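Local coordinates for protein aminopentol aminotransferase (Sphingopyxis macrogoltabida, PDB 6HBS) that transfers the amino group of aminopentol, the hydrolysed form of fumonisin B1, to pyruvate with the help of pyridoxal 5'-phosphate, at residues T137-K142 with H166-T171; A131-K136 with D188-F193; D9-A14 with F35-R40. All coordinates share one frame; numbering follows the deposited sequence.

Contact 1 of 3, residues T137-K142 with H166-T171; sequences TILCAK and HVAYYT
Ile-138 and Val-167 form the first of four parallel bridges between strands 137-141 and 167-170, with their CA atoms 4.7 Å apart. The strand directions differ by 37°. This is the edge of the seven-stranded sheet in the large domain of a fold type I PLP enzyme, with 167-170 outermost. Five backbone bonds alternate across the pair: Ile-138 N to His-166 O, Ala-168 N to Ile-138 O, Cys-140 N to Ala-168 O, Tyr-170 N to Cys-140 O and Lys-142 N to Tyr-170 O. CA-H...O contacts lie between them, as between Tyr-169 CA and Cys-140 O at 3.0 Å.

Ile-138, Cys-140, Val-167 and Tyr-169 share one face, where helix 118-133 covers Ile-138. Here Cys-140 SG meets Val-167 CG1 at 4.1 Å. Leu-139, Ala-168, Ala-141 and Tyr-170 share the other, where helix 175-184 packs on Leu-139 and Tyr-170. Leu-139 CD2 rests on Ala-168 CB at 3.7 Å.

Tyr-170 has the largest share of any residue. Its CG sits between the backbone N and the carbonyl carbon (chi1 63°), and the ring lies back over the neighbouring strand. One ring face has Ala-141 CA 3.8 Å above its centre, while Leu-139 O lies at the ring edge in its plane. Ala-141 CB makes an off-centre CH-pi contact with it. The hydroxyl is bonded to Phe-193 O. At each end a water bridges the strands. One donates to Thr-137 OG1, which is also hydrogen-bonded to Asp-188 OD2, and bonds His-166 ND1. The other accepts from Lys-142 NZ at 2.7 Å and donates to the carbonyl Tyr-169 O.

Contact 2 of 3, residues A131-K136 with D188-F193; sequences AHTGRK and DIAAVF
Arg-135 and Lys-136 each send one N-H across to the start of strand 189-194. Arg-135 NH2 donates to Ile-189 O at 3.0 Å. The bond is nearly straight, 167° at the hydrogen, and the oxygen lies at the guanidinium edge, in its plane. The arginine chain reaches there extended from CG to NE, passing Asp-188 on the way, with CB 3.4 Å from Asp-188 OD1. No salt bridge joins these two residues. Arg-135 NH1 has its own acceptor, Thr-223 O, so the guanidinium is held by two backbone carbonyls. An alanine at Arg-135 would probably leave both Ile-189 O and Thr-223 O without these donors and open a gap beside Ile-189 O, where CD and the guanidinium had lain.

The second bond runs from Lys-136 N to Asp-188 OD1 at 2.9 Å. The donor stands above the carboxylate plane, 42° out of it. The other oxygen, Asp-188 OD2, is bonded to Thr-137 OG1, so each carboxylate oxygen has a partner. Asp-188 thus grips the chain at two successive residues, just where it enters strand 137-141. Lys-136 CB touches OD2 at 3.5 Å, but its amine leads away.

Thr-133 OG1 is also used twice: it accepts from Arg-135 N at 3.1 Å and is bonded to Ala-129 O, one turn back in the helix. Thr-133 OG1 also packs against Ala-190, 3.6 Å from its CB. Ala-190 CB also packs on Arg-135 O at 3.8 Å. Gly-134 leaves the helix with positive phi (70°). Thr-133 to Arg-135 form an ST turn at the C-terminal end of helix 118-133, in a helix-to-strand connection of the alpha/beta large domain of fold type I aminotransferases.

Contact 3 of 3, residues D9-A14 with F35-R40; sequences DLRERA and FPQFFR
Leu-10 and Ala-14, one turn apart on helix 5-17, both pack against the ring of Phe-38. This is the tight, apolar side of the contact. Leu-10 CB reaches Phe-38 CD2 at 4.0 Å, and Leu-10 CD1 lies alike near Phe-38 CB. Ala-14 CB comes closer, 3.7 Å from Phe-38 CZ. The phenylalanine CG is anti to its carbonyl carbon (chi1 -67°), on a side chain that starts toward the helix. Within its own segment, Gln-37 CG lies 3.6 Å above one face of the ring, offset toward the rim. Ser-92 of the second subunit packs on Phe-38, and Glu-93 of that subunit on Leu-10.

The other side is polar, looser and wetter. Arg-11 is partly exposed and stretches out from the helix, extended from CG to NE. The side chains of Arg-11 and Gln-37 cross at about a right angle, their flat groups 49° apart. Gln-37 CB lies 3.3 Å above the guanidinium plane, toward its rim. At the guanidinium edge, NH2 makes a weak bond to Phe-35 O, 3.0 Å long but bent to 123°. A water bridges the rest: it donates to Gln-37 OE1 at 2.6 Å and accepts weakly from Arg-11 NH1. Both side chains have further partners: Arg-11 NH2 is bonded to Thr-28 OG1, Gln-37 OE1 takes the backbone N of Thr-28, and Gln-37 NE2 is bonded to Glu-26 O.

The whole joins the N-terminal helix to the chain that enters strand 39-43, which is outermost within its own chain and where the backbone of Phe-39 bonds to the second subunit. That strand belongs to the small four-stranded sheet that also takes in strand 370-371 in this class-III aminotransferase, at the dimer interface.

In the fold
From the N terminus, contact 3 comes first: helix 5-17 meets the chain entering strand 39-43 and closes a short loop. That loop ends before the others begin, and it lies about 38 Å from contact 1 and about 44 Å from contact 2, centre to centre. Contact 2 opens at the end of helix 118-133 and closes at strand 189-194. Contact 1, 137-142 with 166-171, opens and closes within that span. These two touch, because strand 137-141 lies between 189-194 and 167-170 in the large sheet. Contacts 2 and 3 sit on opposite sides of the chain's centre, yet both reach the second subunit.

Contact 1 of 3, residues T137-K142 with H166-T171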
loop_
_atom_site.group_PDB
_atom_site.type_symbol
_atom_site.label_atom_id
_atom_site.label_comp_id
_atom_site.label_asym_id
_atom_site.label_seq_id
_atom_site.Cartn_x
_atom_site.Cartn_y
_atom_site.Cartn_z
ATOM N N THR A 137 -12.849 -16.662 -14.288
ATOM C CA THR A 137 -12.014 -16.060 -15.329
ATOM C C THR A 137 -12.087 -14.530 -15.266
ATOM O O THR A 137 -13.155 -13.917 -15.304
ATOM C CB THR A 137 -12.326 -16.597 -16.739
ATOM O OG1 THR A 137 -12.142 -18.021 -16.739
ATOM C CG2 THR A 137 -11.412 -15.973 -17.775
ATOM N N ILE A 138 -10.905 -13.927 -15.224
ATOM C CA ILE A 138 -10.754 -12.474 -15.304
ATOM C C ILE A 138 -10.202 -12.122 -16.695
ATOM O O ILE A 138 -9.163 -12.629 -17.088
ATOM C CB ILE A 138 -9.827 -11.974 -14.175
ATOM C CG1 ILE A 138 -10.421 -12.290 -12.803
ATOM C CG2 ILE A 138 -9.530 -10.496 -14.339
ATOM C CD1 ILE A 138 -11.611 -11.467 -12.411
ATOM N N LEU A 139 -10.916 -11.272 -17.430
ATOM C CA LEU A 139 -10.444 -10.873 -18.774
ATOM C C LEU A 139 -9.676 -9.546 -18.702
ATOM O O LEU A 139 -10.245 -8.536 -18.277
ATOM C CB LEU A 139 -11.641 -10.744 -19.712
ATOM C CG LEU A 139 -12.408 -12.044 -19.987
ATOM C CD1 LEU A 139 -13.531 -11.816 -20.991
ATOM C CD2 LEU A 139 -11.467 -13.148 -20.409
ATOM N N CYS A 140 -8.434 -9.542 -19.190
ATOM C CA CYS A 140 -7.627 -8.314 -19.271
ATOM C C CYS A 140 -7.108 -8.172 -20.710
ATOM O O CYS A 140 -7.023 -9.156 -21.448
ATOM C CB CYS A 140 -6.460 -8.359 -18.287
ATOM S SG CYS A 140 -7.024 -8.510 -16.568
ATOM N N ALA A 141 -6.818 -6.933 -21.107
ATOM C CA ALA A 141 -6.215 -6.633 -22.398
ATOM C C ALA A 141 -4.751 -7.063 -22.366
ATOM O O ALA A 141 -4.059 -6.815 -21.364
ATOM C CB ALA A 141 -6.339 -5.150 -22.659
ATOM N N LYS A 142 -4.265 -7.687 -23.458
ATOM C CA LYS A 142 -2.859 -8.005 -23.617
ATOM C C LYS A 142 -2.022 -6.737 -23.415
ATOM O O LYS A 142 -2.318 -5.699 -24.014
ATOM C CB LYS A 142 -2.524 -8.485 -25.034
ATOM C CG LYS A 142 -3.027 -9.866 -25.384
ATOM C CD LYS A 142 -2.880 -10.220 -26.874
ATOM C CE LYS A 142 -3.613 -11.500 -27.242
ATOM N NZ LYS A 142 -5.082 -11.278 -27.335
ATOM N N HIS A 166 -6.177 -18.302 -14.265
ATOM C CA HIS A 166 -7.563 -17.924 -14.538
ATOM C C HIS A 166 -7.661 -16.438 -14.909
ATOM O O HIS A 166 -8.659 -15.817 -14.655
ATOM C CB HIS A 166 -8.475 -18.311 -13.359
ATOM C CG HIS A 166 -8.662 -19.788 -13.264
ATOM N ND1 HIS A 166 -9.244 -20.515 -14.302
ATOM C CD2 HIS A 166 -8.287 -20.683 -12.325
ATOM C CE1 HIS A 166 -9.243 -21.806 -13.968
ATOM N NE2 HIS A 166 -8.651 -21.936 -12.772
ATOM N N VAL A 167 -6.617 -15.905 -15.530
ATOM C CA VAL A 167 -6.648 -14.622 -16.227
ATOM C C VAL A 167 -6.523 -14.945 -17.714
ATOM O O VAL A 167 -5.629 -15.682 -18.076
ATOM C CB VAL A 167 -5.495 -13.694 -15.795
ATOM C CG1 VAL A 167 -5.572 -12.330 -16.482
ATOM C CG2 VAL A 167 -5.450 -13.574 -14.272
ATOM N N ALA A 168 -7.427 -14.412 -18.520
ATOM C CA ALA A 168 -7.383 -14.589 -19.969
ATOM C C ALA A 168 -7.393 -13.214 -20.637
ATOM O O ALA A 168 -7.761 -12.238 -20.014
ATOM C CB ALA A 168 -8.532 -15.452 -20.445
ATOM N N TYR A 169 -7.036 -13.173 -21.928
ATOM C CA TYR A 169 -6.639 -11.914 -22.557
ATOM C C TYR A 169 -7.450 -11.690 -23.824
ATOM O O TYR A 169 -7.905 -12.664 -24.480
ATOM C CB TYR A 169 -5.133 -11.891 -22.779
ATOM C CG TYR A 169 -4.332 -12.061 -21.510
ATOM C CD1 TYR A 169 -4.139 -11.009 -20.622
ATOM C CD2 TYR A 169 -3.819 -13.299 -21.163
ATOM C CE1 TYR A 169 -3.426 -11.185 -19.442
ATOM C CE2 TYR A 169 -3.118 -13.495 -19.983
ATOM C CZ TYR A 169 -2.908 -12.432 -19.124
ATOM O OH TYR A 169 -2.222 -12.644 -17.962
ATOM N N TYR A 170 -7.659 -10.405 -24.125
ATOM C CA TYR A 170 -8.254 -9.930 -25.362
ATOM C C TYR A 170 -7.369 -8.785 -25.882
ATOM O O TYR A 170 -6.515 -8.281 -25.157
ATOM C CB TYR A 170 -9.704 -9.481 -25.150
ATOM C CG TYR A 170 -9.854 -8.301 -24.211
ATOM C CD1 TYR A 170 -9.999 -8.464 -22.837
ATOM C CD2 TYR A 170 -9.802 -7.011 -24.688
ATOM C CE1 TYR A 170 -10.107 -7.377 -21.980
ATOM C CE2 TYR A 170 -9.919 -5.911 -23.854
ATOM C CZ TYR A 170 -10.066 -6.086 -22.490
ATOM O OH TYR A 170 -10.131 -4.967 -21.681
ATOM N N THR A 171 -7.580 -8.385 -27.138
ATOM C CA THR A 171 -6.867 -7.212 -27.739
ATOM C C THR A 171 -7.641 -5.936 -27.424
ATOM O O THR A 171 -8.821 -5.820 -27.730
ATOM C CB THR A 171 -6.712 -7.369 -29.257
ATOM O OG1 THR A 171 -5.989 -8.578 -29.398
ATOM C CG2 THR A 171 -5.971 -6.223 -29.917
HETATM O O HOH W 1 -9.903 -19.609 -16.823
HETATM O O HOH W 2 -7.263 -12.859 -27.385
#

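Contact 2 of 3, residues A131-K136 with D188-F193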
loop_
_atom_site.group_PDB
_atom_site.type_symbol
_atom_site.label_atom_id
_atom_site.label_comp_id
_atom_site.label_asym_id
_atom_site.label_seq_id
_atom_site.Cartn_x
_atom_site.Cartn_y
_atom_site.Cartn_z
ATOM N N ALA A 131 -16.006 -13.548 -6.072
ATOM C CA ALA A 131 -17.025 -13.746 -5.021
ATOM C C ALA A 131 -18.446 -13.497 -5.535
ATOM O O ALA A 131 -19.371 -14.235 -5.164
ATOM C CB ALA A 131 -16.762 -12.873 -3.820
ATOM N N HIS A 132 -18.618 -12.441 -6.326
ATOM C CA HIS A 132 -19.905 -11.977 -6.787
ATOM C C HIS A 132 -20.509 -13.007 -7.740
ATOM O O HIS A 132 -21.698 -13.292 -7.659
ATOM C CB HIS A 132 -19.786 -10.634 -7.497
ATOM C CG HIS A 132 -21.058 -10.130 -8.094
ATOM N ND1 HIS A 132 -21.993 -9.440 -7.367
ATOM C CD2 HIS A 132 -21.545 -10.199 -9.354
ATOM C CE1 HIS A 132 -23.004 -9.108 -8.157
ATOM N NE2 HIS A 132 -22.757 -9.574 -9.385
ATOM N N THR A 133 -19.682 -13.516 -8.649
ATOM C CA THR A 133 -20.196 -14.339 -9.737
ATOM C C THR A 133 -20.093 -15.831 -9.441
ATOM O O THR A 133 -20.730 -16.601 -10.118
ATOM C CB THR A 133 -19.446 -14.037 -11.041
ATOM O OG1 THR A 133 -18.095 -14.403 -10.803
ATOM C CG2 THR A 133 -19.568 -12.606 -11.482
ATOM N N GLY A 134 -19.179 -16.237 -8.552
ATOM C CA GLY A 134 -18.853 -17.655 -8.355
ATOM C C GLY A 134 -18.111 -18.247 -9.542
ATOM O O GLY A 134 -18.029 -19.450 -9.651
ATOM N N ARG A 135 -17.486 -17.403 -10.379
ATOM C CA ARG A 135 -16.739 -17.823 -11.565
ATOM C C ARG A 135 -15.265 -17.458 -11.410
ATOM O O ARG A 135 -14.868 -16.715 -10.482
ATOM C CB ARG A 135 -17.274 -17.160 -12.834
ATOM C CG ARG A 135 -18.739 -17.459 -13.091
ATOM C CD ARG A 135 -19.288 -16.457 -14.080
ATOM N NE ARG A 135 -20.737 -16.471 -14.160
ATOM C CZ ARG A 135 -21.471 -15.496 -14.660
ATOM N NH1 ARG A 135 -22.786 -15.590 -14.590
ATOM N NH2 ARG A 135 -20.902 -14.440 -15.226
ATOM N N LYS A 136 -14.443 -17.972 -12.323
ATOM C CA LYS A 136 -13.011 -17.895 -12.144
ATOM C C LYS A 136 -12.338 -16.860 -13.057
ATOM O O LYS A 136 -11.305 -16.294 -12.644
ATOM C CB LYS A 136 -12.376 -19.258 -12.397
ATOM C CG LYS A 136 -12.773 -20.333 -11.404
ATOM C CD LYS A 136 -12.064 -21.616 -11.675
ATOM C CE LYS A 136 -12.430 -22.714 -10.708
ATOM N NZ LYS A 136 -11.679 -23.947 -11.037
ATOM N N ASP A 188 -17.966 -18.589 -17.625
ATOM C CA ASP A 188 -17.031 -18.535 -16.494
ATOM C C ASP A 188 -16.390 -17.151 -16.352
ATOM O O ASP A 188 -15.326 -17.063 -15.745
ATOM C CB ASP A 188 -15.943 -19.592 -16.625
ATOM C CG ASP A 188 -15.077 -19.725 -15.380
ATOM O OD1 ASP A 188 -15.632 -19.732 -14.259
ATOM O OD2 ASP A 188 -13.860 -19.797 -15.539
ATOM N N ILE A 189 -16.989 -16.098 -16.913
ATOM C CA ILE A 189 -16.326 -14.762 -16.818
ATOM C C ILE A 189 -16.800 -14.071 -15.528
ATOM O O ILE A 189 -17.981 -13.789 -15.326
ATOM C CB ILE A 189 -16.550 -13.864 -18.044
ATOM C CG1 ILE A 189 -16.168 -14.567 -19.354
ATOM C CG2 ILE A 189 -15.807 -12.536 -17.858
ATOM C CD1 ILE A 189 -14.764 -15.074 -19.387
ATOM N N ALA A 190 -15.832 -13.772 -14.666
ATOM C CA ALA A 190 -16.103 -13.059 -13.411
ATOM C C ALA A 190 -16.101 -11.551 -13.670
ATOM O O ALA A 190 -16.933 -10.808 -13.140
ATOM C CB ALA A 190 -15.068 -13.442 -12.393
ATOM N N ALA A 191 -15.156 -11.093 -14.506
ATOM C CA ALA A 191 -15.014 -9.680 -14.800
ATOM C C ALA A 191 -14.210 -9.431 -16.079
ATOM O O ALA A 191 -13.392 -10.269 -16.489
ATOM C CB ALA A 191 -14.336 -9.006 -13.642
ATOM N N VAL A 192 -14.435 -8.238 -16.637
ATOM C CA VAL A 192 -13.617 -7.590 -17.663
ATOM C C VAL A 192 -12.952 -6.354 -17.037
ATOM O O VAL A 192 -13.648 -5.445 -16.543
ATOM C CB VAL A 192 -14.493 -7.104 -18.844
ATOM C CG1 VAL A 192 -13.699 -6.218 -19.799
ATOM C CG2 VAL A 192 -15.144 -8.251 -19.597
ATOM N N PHE A 193 -11.632 -6.309 -17.082
ATOM C CA PHE A 193 -10.864 -5.127 -16.725
ATOM C C PHE A 193 -10.518 -4.387 -18.016
ATOM O O PHE A 193 -10.023 -5.021 -18.987
ATOM C CB PHE A 193 -9.556 -5.486 -16.019
ATOM C CG PHE A 193 -9.682 -5.834 -14.558
ATOM C CD1 PHE A 193 -10.376 -6.953 -14.145
ATOM C CD2 PHE A 193 -9.085 -5.027 -13.589
ATOM C CE1 PHE A 193 -10.473 -7.273 -12.795
ATOM C CE2 PHE A 193 -9.186 -5.348 -12.248
ATOM C CZ PHE A 193 -9.880 -6.464 -11.847
#

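Contact 3 of 3, residues D9-A14 with F35-R40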
loop_
_atom_site.group_PDB
_atom_site.type_symbol
_atom_site.label_atom_id
_atom_site.label_comp_id
_atom_site.label_asym_id
_atom_site.label_seq_id
_atom_site.Cartn_x
_atom_site.Cartn_y
_atom_site.Cartn_z
ATOM N N ASP A 9 27.429 10.432 -5.742
ATOM C CA ASP A 9 27.632 9.949 -4.354
ATOM C C ASP A 9 26.438 9.054 -3.969
ATOM O O ASP A 9 26.627 7.945 -3.425
ATOM C CB ASP A 9 27.769 11.103 -3.350
ATOM C CG ASP A 9 27.918 10.689 -1.885
ATOM O OD1 ASP A 9 28.869 9.948 -1.584
ATOM O OD2 ASP A 9 27.020 11.047 -1.069
ATOM N N LEU A 10 25.229 9.566 -4.244
ATOM C CA LEU A 10 23.978 8.936 -3.870
ATOM C C LEU A 10 23.820 7.615 -4.633
ATOM O O LEU A 10 23.430 6.634 -4.044
ATOM C CB LEU A 10 22.819 9.896 -4.147
ATOM C CG LEU A 10 22.602 10.968 -3.081
ATOM C CD1 LEU A 10 21.637 12.032 -3.573
ATOM C CD2 LEU A 10 22.088 10.348 -1.782
ATOM N N ARG A 11 24.242 7.570 -5.900
ATOM C CA ARG A 11 24.139 6.335 -6.690
ATOM C C ARG A 11 25.146 5.280 -6.193
ATOM O O ARG A 11 24.802 4.083 -6.149
ATOM C CB ARG A 11 24.333 6.614 -8.180
ATOM C CG ARG A 11 23.130 7.228 -8.879
ATOM C CD ARG A 11 23.512 7.325 -10.350
ATOM N NE ARG A 11 22.488 7.942 -11.182
ATOM C CZ ARG A 11 21.407 7.309 -11.629
ATOM N NH1 ARG A 11 21.214 6.036 -11.318
ATOM N NH2 ARG A 11 20.519 7.964 -12.363
ATOM N N GLU A 12 26.359 5.701 -5.810
ATOM C CA GLU A 12 27.384 4.775 -5.258
ATOM C C GLU A 12 26.850 4.138 -3.965
ATOM O O GLU A 12 27.054 2.944 -3.729
ATOM C CB GLU A 12 28.718 5.481 -4.944
ATOM C CG GLU A 12 29.873 4.567 -4.442
ATOM C CD GLU A 12 30.109 4.211 -2.948
ATOM O OE1 GLU A 12 29.460 4.793 -2.001
ATOM O OE2 GLU A 12 30.969 3.298 -2.694
ATOM N N ARG A 13 26.281 4.970 -3.090
ATOM C CA ARG A 13 25.783 4.543 -1.792
ATOM C C ARG A 13 24.543 3.648 -1.995
ATOM O O ARG A 13 24.433 2.593 -1.342
ATOM C CB ARG A 13 25.469 5.741 -0.892
ATOM C CG ARG A 13 26.695 6.487 -0.383
ATOM C CD ARG A 13 26.330 7.849 0.145
ATOM N NE ARG A 13 25.316 7.799 1.194
ATOM C CZ ARG A 13 24.517 8.808 1.505
ATOM N NH1 ARG A 13 24.620 9.961 0.858
ATOM N NH2 ARG A 13 23.632 8.678 2.480
ATOM N N ALA A 14 23.619 4.075 -2.879
ATOM C CA ALA A 14 22.376 3.376 -3.137
ATOM C C ALA A 14 22.653 1.935 -3.581
ATOM O O ALA A 14 21.996 1.031 -3.092
ATOM C CB ALA A 14 21.493 4.127 -4.127
ATOM N N PHE A 35 19.651 11.109 -16.899
ATOM C CA PHE A 35 18.452 11.220 -16.064
ATOM C C PHE A 35 18.860 11.054 -14.602
ATOM O O PHE A 35 19.498 10.066 -14.246
ATOM C CB PHE A 35 17.370 10.229 -16.494
ATOM C CG PHE A 35 16.532 10.728 -17.642
ATOM C CD1 PHE A 35 16.977 10.609 -18.952
ATOM C CD2 PHE A 35 15.332 11.375 -17.409
ATOM C CE1 PHE A 35 16.214 11.101 -20.007
ATOM C CE2 PHE A 35 14.575 11.886 -18.456
ATOM C CZ PHE A 35 15.022 11.745 -19.759
ATOM N N PRO A 36 18.547 12.036 -13.730
ATOM C CA PRO A 36 18.759 11.883 -12.288
ATOM C C PRO A 36 17.799 10.855 -11.653
ATOM O O PRO A 36 16.618 10.793 -12.009
ATOM C CB PRO A 36 18.468 13.287 -11.743
ATOM C CG PRO A 36 17.477 13.864 -12.719
ATOM C CD PRO A 36 17.901 13.312 -14.065
ATOM N N GLN A 37 18.341 10.057 -10.731
ATOM C CA GLN A 37 17.569 9.058 -9.956
ATOM C C GLN A 37 16.949 9.685 -8.696
ATOM O O GLN A 37 15.776 9.432 -8.400
ATOM C CB GLN A 37 18.455 7.878 -9.567
ATOM C CG GLN A 37 17.676 6.799 -8.809
ATOM C CD GLN A 37 16.573 6.155 -9.607
ATOM O OE1 GLN A 37 16.783 5.098 -10.218
ATOM N NE2 GLN A 37 15.390 6.758 -9.604
ATOM N N PHE A 38 17.721 10.514 -7.973
ATOM C CA PHE A 38 17.383 11.029 -6.668
ATOM C C PHE A 38 17.130 12.539 -6.701
ATOM O O PHE A 38 17.916 13.262 -7.273
ATOM C CB PHE A 38 18.513 10.692 -5.696
ATOM C CG PHE A 38 18.633 9.217 -5.449
ATOM C CD1 PHE A 38 17.662 8.567 -4.704
ATOM C CD2 PHE A 38 19.646 8.481 -6.031
ATOM C CE1 PHE A 38 17.741 7.207 -4.485
ATOM C CE2 PHE A 38 19.723 7.116 -5.829
ATOM C CZ PHE A 38 18.773 6.483 -5.045
ATOM N N PHE A 39 16.079 12.987 -6.015
ATOM C CA PHE A 39 15.636 14.384 -5.996
ATOM C C PHE A 39 15.714 14.986 -4.586
ATOM O O PHE A 39 15.887 14.262 -3.593
ATOM C CB PHE A 39 14.231 14.488 -6.571
ATOM C CG PHE A 39 14.191 14.063 -8.008
ATOM C CD1 PHE A 39 14.140 12.716 -8.349
ATOM C CD2 PHE A 39 14.271 15.007 -9.024
ATOM C CE1 PHE A 39 14.146 12.337 -9.685
ATOM C CE2 PHE A 39 14.286 14.622 -10.356
ATOM C CZ PHE A 39 14.208 13.292 -10.684
ATOM N N ARG A 40 15.649 16.321 -4.509
ATOM C CA ARG A 40 15.757 17.016 -3.220
ATOM C C ARG A 40 14.432 17.681 -2.847
ATOM O O ARG A 40 14.038 17.714 -1.666
ATOM C CB ARG A 40 16.937 17.995 -3.204
ATOM C CG ARG A 40 17.384 18.331 -1.783
ATOM C CD ARG A 40 18.496 19.361 -1.688
ATOM N NE ARG A 40 17.956 20.698 -1.905
ATOM C CZ ARG A 40 17.369 21.448 -0.975
ATOM N NH1 ARG A 40 17.243 20.989 0.263
ATOM N NH2 ARG A 40 16.922 22.653 -1.285
HETATM O O HOH W 3 19.171 4.177 -10.269
#